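Local coordinates for protein beta-galactosidase (Marinomonas sp. ef1, PDB 6Y2K) that probably hydrolyses terminal non-reducing beta-galactose residues in beta-galactosides, as a hexameric GH42 enzyme of a cold-adapted Antarctic bacterium, at residues L529-Q534 with L546-E551; P535-R540 with C559-D564. One frame throughout, in Å; residues are numbered along the deposited sequence.

Contact 1 (L529-Q534 with L546-E551); sequences LPEHTQ and LKHWHE
From CB, Glu531 places CG anti to the backbone N (chi1 -171°), and the bend at chi2 (69°) carries CD to the ring edge of His548. OE1 takes the imidazole NE2-H of His548 on its syn lone pair, 2.6 Å from NE2 and nearly straight, with the acceptor in the ring plane although carboxylate and ring planes stand 52° apart. OE2 accepts from two waters; one accepts firmly from Lys547 NZ, the other only weakly. The amine stays 4.7 Å from OE2, so solvent mediates between the charges. The carboxylate would probably favour a protonated ring. On one ring face, Lys547 CG lies over the centre, 3.7 Å above the plane.

Glu531 belongs to a type I turn from Pro530 to Thr533, within the loop joining strands 521-528 and 536-538. Across from it the chain turns a corner at His548, passing from the mixed sheet to the two-stranded one, both within the trimerisation domain. The Leu529 N-H reaches His548 O at 2.8 Å, from above the carbonyl plane. The side chain of Leu529 is buried, which suits leucine: CD1 meets Leu546 CD1 at 4.1 Å and His550 CB at 4.0 Å. Gln534, with an apolar stem and an amide tip, rests CG on Lys547 CB while NE2 donates to Glu531 O. One water accepts from His548 N and donates to the carbonyls of Pro530 and Thr533.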
loop_
_atom_site.group_PDB
_atom_site.type_symbol
_atom_site.label_atom_id
_atom_site.label_comp_id
_atom_site.label_asym_id
_atom_site.label_seq_id
_atom_site.Cartn_x
_atom_site.Cartn_y
_atom_site.Cartn_z
ATOM N N LEU A 529 8.856 -9.780 -23.731
ATOM C CA LEU A 529 8.596 -8.818 -22.654
ATOM C C LEU A 529 8.704 -9.359 -21.224
ATOM O O LEU A 529 8.347 -10.515 -20.958
ATOM C CB LEU A 529 7.196 -8.217 -22.842
ATOM C CG LEU A 529 6.995 -7.280 -24.035
ATOM C CD1 LEU A 529 5.511 -7.016 -24.257
ATOM C CD2 LEU A 529 7.757 -5.970 -23.867
ATOM N N PRO A 530 9.158 -8.497 -20.282
ATOM C CA PRO A 530 9.074 -8.835 -18.875
ATOM C C PRO A 530 7.647 -8.622 -18.373
ATOM O O PRO A 530 6.833 -7.965 -19.049
ATOM C CB PRO A 530 10.033 -7.834 -18.223
ATOM C CG PRO A 530 9.937 -6.619 -19.090
ATOM C CD PRO A 530 9.687 -7.130 -20.483
ATOM N N GLU A 531 7.366 -9.147 -17.183
ATOM C CA GLU A 531 6.031 -9.058 -16.568
ATOM C C GLU A 531 5.557 -7.609 -16.367
ATOM O O GLU A 531 4.355 -7.322 -16.458
ATOM C CB GLU A 531 6.035 -9.804 -15.222
ATOM C CG GLU A 531 4.669 -9.988 -14.560
ATOM C CD GLU A 531 3.749 -10.960 -15.292
ATOM O OE1 GLU A 531 4.215 -11.826 -16.051
ATOM O OE2 GLU A 531 2.532 -10.862 -15.092
ATOM N N HIS A 532 6.498 -6.698 -16.126
ATOM C CA HIS A 532 6.173 -5.300 -15.810
ATOM C C HIS A 532 5.662 -4.409 -16.947
ATOM O O HIS A 532 5.195 -3.302 -16.688
ATOM C CB HIS A 532 7.349 -4.605 -15.085
ATOM C CG HIS A 532 8.613 -4.477 -15.895
ATOM N ND1 HIS A 532 8.742 -3.598 -16.951
ATOM C CD2 HIS A 532 9.827 -5.071 -15.750
ATOM C CE1 HIS A 532 9.970 -3.682 -17.440
ATOM N NE2 HIS A 532 10.652 -4.560 -16.723
ATOM N N THR A 533 5.743 -4.880 -18.192
ATOM C CA THR A 533 5.286 -4.120 -19.351
ATOM C C THR A 533 4.291 -4.963 -20.152
ATOM O O THR A 533 4.668 -5.939 -20.794
ATOM C CB THR A 533 6.477 -3.639 -20.211
ATOM O OG1 THR A 533 7.330 -2.820 -19.402
ATOM C CG2 THR A 533 6.014 -2.823 -21.419
ATOM N N GLN A 534 3.020 -4.563 -20.091
ATOM C CA GLN A 534 1.888 -5.284 -20.657
ATOM C C GLN A 534 1.076 -4.341 -21.558
ATOM O O GLN A 534 0.150 -3.667 -21.092
ATOM C CB GLN A 534 1.038 -5.859 -19.522
ATOM C CG GLN A 534 1.803 -6.875 -18.687
ATOM C CD GLN A 534 0.961 -7.614 -17.655
ATOM O OE1 GLN A 534 -0.273 -7.569 -17.676
ATOM N NE2 GLN A 534 1.639 -8.310 -16.737
ATOM N N LEU A 546 -1.898 -7.479 -23.317
ATOM C CA LEU A 546 -1.052 -8.602 -23.693
ATOM C C LEU A 546 0.193 -8.591 -22.814
ATOM O O LEU A 546 0.584 -7.544 -22.303
ATOM C CB LEU A 546 -0.671 -8.514 -25.166
ATOM C CG LEU A 546 0.301 -7.412 -25.613
ATOM C CD1 LEU A 546 1.757 -7.871 -25.549
ATOM C CD2 LEU A 546 -0.051 -6.986 -27.026
ATOM N N LYS A 547 0.814 -9.757 -22.655
ATOM C CA LYS A 547 2.026 -9.904 -21.857
ATOM C C LYS A 547 2.977 -10.925 -22.467
ATOM O O LYS A 547 2.558 -11.781 -23.245
ATOM C CB LYS A 547 1.683 -10.306 -20.420
ATOM C CG LYS A 547 0.812 -11.543 -20.284
ATOM C CD LYS A 547 0.293 -11.679 -18.852
ATOM C CE LYS A 547 -0.581 -12.921 -18.682
ATOM N NZ LYS A 547 -0.902 -13.160 -17.239
ATOM N N HIS A 548 4.260 -10.786 -22.141
ATOM C CA HIS A 548 5.318 -11.790 -22.391
ATOM C C HIS A 548 5.836 -11.894 -23.817
ATOM O O HIS A 548 7.060 -11.954 -24.030
ATOM C CB HIS A 548 4.919 -13.201 -21.902
ATOM C CG HIS A 548 4.435 -13.243 -20.486
ATOM N ND1 HIS A 548 3.549 -14.199 -20.034
ATOM C CD2 HIS A 548 4.715 -12.453 -19.421
ATOM C CE1 HIS A 548 3.301 -13.991 -18.753
ATOM N NE2 HIS A 548 3.997 -12.941 -18.357
ATOM N N TRP A 549 4.916 -11.960 -24.779
ATOM C CA TRP A 549 5.232 -12.230 -26.174
ATOM C C TRP A 549 4.338 -11.371 -27.073
ATOM O O TRP A 549 3.121 -11.403 -26.954
ATOM C CB TRP A 549 4.997 -13.711 -26.458
ATOM C CG TRP A 549 5.600 -14.182 -27.727
ATOM C CD1 TRP A 549 4.981 -14.298 -28.940
ATOM C CD2 TRP A 549 6.948 -14.600 -27.922
ATOM N NE1 TRP A 549 5.866 -14.763 -29.882
ATOM C CE2 TRP A 549 7.081 -14.961 -29.282
ATOM C CE3 TRP A 549 8.061 -14.705 -27.076
ATOM C CZ2 TRP A 549 8.288 -15.430 -29.823
ATOM C CZ3 TRP A 549 9.260 -15.166 -27.608
ATOM C CH2 TRP A 549 9.364 -15.523 -28.976
ATOM N N HIS A 550 4.970 -10.610 -27.962
ATOM C CA HIS A 550 4.318 -9.530 -28.701
ATOM C C HIS A 550 4.903 -9.492 -30.113
ATOM O O HIS A 550 5.894 -8.810 -30.371
ATOM C CB HIS A 550 4.535 -8.213 -27.920
ATOM C CG HIS A 550 3.922 -6.991 -28.538
ATOM N ND1 HIS A 550 4.497 -5.743 -28.416
ATOM C CD2 HIS A 550 2.772 -6.809 -29.229
ATOM C CE1 HIS A 550 3.740 -4.849 -29.030
ATOM N NE2 HIS A 550 2.681 -5.468 -29.523
ATOM N N GLU A 551 4.299 -10.257 -31.018
ATOM C CA GLU A 551 4.802 -10.352 -32.396
ATOM C C GLU A 551 4.445 -9.117 -33.201
ATOM O O GLU A 551 3.310 -8.652 -33.143
ATOM C CB GLU A 551 4.267 -11.607 -33.096
ATOM C CG GLU A 551 4.899 -12.881 -32.573
ATOM C CD GLU A 551 4.187 -14.146 -32.997
ATOM O OE1 GLU A 551 3.231 -14.083 -33.813
ATOM O OE2 GLU A 551 4.605 -15.216 -32.501
HETATM O O HOH W 1 4.542 -8.590 -20.280
HETATM O O HOH W 2 1.409 -13.211 -15.735
HETATM O O HOH W 3 -0.219 -10.542 -15.110
#

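Contact 2 (P535-R540 with C559-D564)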
loop_
_atom_site.group_PDB
_atom_site.type_symbol
_atom_site.label_atom_id
_atom_site.label_comp_id
_atom_site.label_asym_id
_atom_site.label_seq_id
_atom_site.Cartn_x
_atom_site.Cartn_y
_atom_site.Cartn_z
ATOM N N PRO A 535 1.443 -4.258 -22.853
ATOM C CA PRO A 535 0.781 -3.339 -23.791
ATOM C C PRO A 535 -0.743 -3.488 -23.896
ATOM O O PRO A 535 -1.272 -4.612 -23.799
ATOM C CB PRO A 535 1.441 -3.686 -25.131
ATOM C CG PRO A 535 2.803 -4.158 -24.759
ATOM C CD PRO A 535 2.606 -4.919 -23.477
ATOM N N ALA A 536 -1.430 -2.364 -24.111
ATOM C CA ALA A 536 -2.880 -2.343 -24.212
ATOM C C ALA A 536 -3.333 -2.934 -25.551
ATOM O O ALA A 536 -2.639 -2.805 -26.566
ATOM C CB ALA A 536 -3.412 -0.926 -24.046
ATOM N N VAL A 537 -4.477 -3.604 -25.513
ATOM C CA VAL A 537 -5.101 -4.237 -26.665
ATOM C C VAL A 537 -6.536 -3.713 -26.780
ATOM O O VAL A 537 -7.204 -3.500 -25.769
ATOM C CB VAL A 537 -5.097 -5.774 -26.505
ATOM C CG1 VAL A 537 -5.836 -6.460 -27.649
ATOM C CG2 VAL A 537 -3.664 -6.287 -26.420
ATOM N N SER A 538 -6.987 -3.505 -28.016
ATOM C CA SER A 538 -8.352 -3.080 -28.316
ATOM C C SER A 538 -8.764 -3.730 -29.642
ATOM O O SER A 538 -8.007 -4.529 -30.180
ATOM C CB SER A 538 -8.424 -1.552 -28.388
ATOM O OG SER A 538 -7.579 -1.040 -29.402
ATOM N N GLY A 539 -9.950 -3.419 -30.157
ATOM C CA GLY A 539 -10.390 -3.971 -31.438
ATOM C C GLY A 539 -11.819 -4.459 -31.446
ATOM O O GLY A 539 -12.551 -4.284 -30.469
ATOM N N ARG A 540 -12.211 -5.060 -32.569
ATOM C CA ARG A 540 -13.552 -5.615 -32.755
ATOM C C ARG A 540 -14.043 -6.504 -31.622
ATOM O O ARG A 540 -15.213 -6.445 -31.276
ATOM C CB ARG A 540 -13.617 -6.458 -34.030
ATOM C CG ARG A 540 -13.697 -5.654 -35.301
ATOM C CD ARG A 540 -15.125 -5.211 -35.578
ATOM N NE ARG A 540 -15.107 -4.112 -36.540
ATOM C CZ ARG A 540 -16.019 -3.147 -36.635
ATOM N NH1 ARG A 540 -17.078 -3.107 -35.825
ATOM N NH2 ARG A 540 -15.858 -2.196 -37.559
ATOM N N CYS A 559 -8.286 -7.620 -38.798
ATOM C CA CYS A 559 -7.843 -7.686 -37.408
ATOM C C CYS A 559 -9.038 -7.635 -36.469
ATOM O O CYS A 559 -9.886 -6.755 -36.587
ATOM C CB CYS A 559 -6.920 -6.518 -37.093
ATOM S SG CYS A 559 -5.302 -6.660 -37.862
ATOM N N LEU A 560 -9.084 -8.585 -35.538
ATOM C CA LEU A 560 -10.097 -8.635 -34.491
ATOM C C LEU A 560 -9.598 -8.019 -33.181
ATOM O O LEU A 560 -10.420 -7.632 -32.338
ATOM C CB LEU A 560 -10.543 -10.076 -34.248
ATOM C CG LEU A 560 -11.185 -10.850 -35.413
ATOM C CD1 LEU A 560 -12.346 -10.058 -36.015
ATOM C CD2 LEU A 560 -10.193 -11.250 -36.507
ATOM N N LEU A 561 -8.272 -7.974 -33.005
ATOM C CA LEU A 561 -7.612 -7.266 -31.904
ATOM C C LEU A 561 -6.321 -6.632 -32.418
ATOM O O LEU A 561 -5.640 -7.219 -33.257
ATOM C CB LEU A 561 -7.269 -8.226 -30.758
ATOM C CG LEU A 561 -8.415 -8.972 -30.064
ATOM C CD1 LEU A 561 -7.870 -10.007 -29.093
ATOM C CD2 LEU A 561 -9.340 -8.018 -29.325
ATOM N N LYS A 562 -5.988 -5.447 -31.907
ATOM C CA LYS A 562 -4.762 -4.741 -32.258
ATOM C C LYS A 562 -4.186 -4.041 -31.035
ATOM O O LYS A 562 -4.913 -3.745 -30.100
ATOM C CB LYS A 562 -5.047 -3.674 -33.316
ATOM C CG LYS A 562 -5.682 -4.200 -34.592
ATOM C CD LYS A 562 -5.748 -3.154 -35.696
ATOM C CE LYS A 562 -6.570 -1.946 -35.292
ATOM N NZ LYS A 562 -7.130 -1.255 -36.486
ATOM N N ASP A 563 -2.889 -3.752 -31.058
ATOM C CA ASP A 563 -2.273 -2.906 -30.013
ATOM C C ASP A 563 -2.482 -1.413 -30.321
ATOM O O ASP A 563 -3.068 -1.073 -31.356
ATOM C CB ASP A 563 -0.804 -3.286 -29.754
ATOM C CG ASP A 563 0.127 -3.025 -30.927
ATOM O OD1 ASP A 563 -0.127 -2.137 -31.776
ATOM O OD2 ASP A 563 1.160 -3.735 -30.971
ATOM N N ASP A 564 -2.016 -0.529 -29.436
ATOM C CA ASP A 564 -2.223 0.927 -29.626
ATOM C C ASP A 564 -1.527 1.497 -30.867
ATOM O O ASP A 564 -1.987 2.501 -31.413
ATOM C CB ASP A 564 -1.787 1.741 -28.394
ATOM C CG ASP A 564 -2.808 1.702 -27.245
ATOM O OD1 ASP A 564 -3.900 1.091 -27.354
ATOM O OD2 ASP A 564 -2.495 2.317 -26.205
HETATM O O HOH W 4 -0.645 -1.221 -27.015
HETATM O O HOH W 5 -5.130 -0.861 -28.419
HETATM O O HOH W 6 -9.935 -4.937 -34.503
#
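Three donors converge on Lys562 O: Ser538 N at 2.9 Å, nearly along the C=O axis; a water, weakly; and the CA-H of Val537, as a CA-H...O contact. In return Lys562 N donates a hydrogen bond to Ser538 O, 2.8 Å away and in the carbonyl plane. These reciprocal bonds make Ser538 and Lys562 an antiparallel hydrogen-bonded pair between neighbouring strands of the mixed sheet in the trimerisation domain.

Ser538 sets OG in the crowded position between N and carbonyl carbon (chi1 60°), where a small hydroxyl fits and meets the same water at 2.6 Å; that water also donates to Asp564 OD1, tying serine to aspartate. On this side of the sheet Tyr605 of the third subunit packs on Ser538 and its Tyr604 on Lys562.

On the other face Val537 CG1, anti to its backbone N, crosses Leu561 obliquely and touches CB of that leucine at 3.9 Å; both branched apolar residues pack against Leu587 of helix 585-598. Leu560 and Leu561 together face Leu570 in a classic beta bulge. Gly539 suits the spot beside it, since a CB there would clash with Leu560 O and Leu561 CA, and its phi of 136° is hard for other residues. Past the glycine, a water accepts from Arg540 N at 3.0 Å and donates to Cys559 O.

In the fold
Contacts 1 and 2 have centres about 14 Å apart on the same side of the chain's centre, and their segments alternate in sequence: 529-534, 535-540, 546-551, 559-564. Strand 536-538 lies between 559-563 and 544-547 in the mixed sheet, so this strand of contact 2 has strand 544-547, part of contact 1, as its other neighbour. They are joined directly: Leu546 N lies 3.0 Å from Pro535 O in a backbone hydrogen bond, and His550 NE2 is 2.7 Å from Asp563 OD2, also hydrogen-bonded. Leu546 CD2 packs on Val537 CG2. Contact 1 borders the second subunit and contact 2 the third, so this linked region of the trimerisation domain touches two different neighbours in the hexamer.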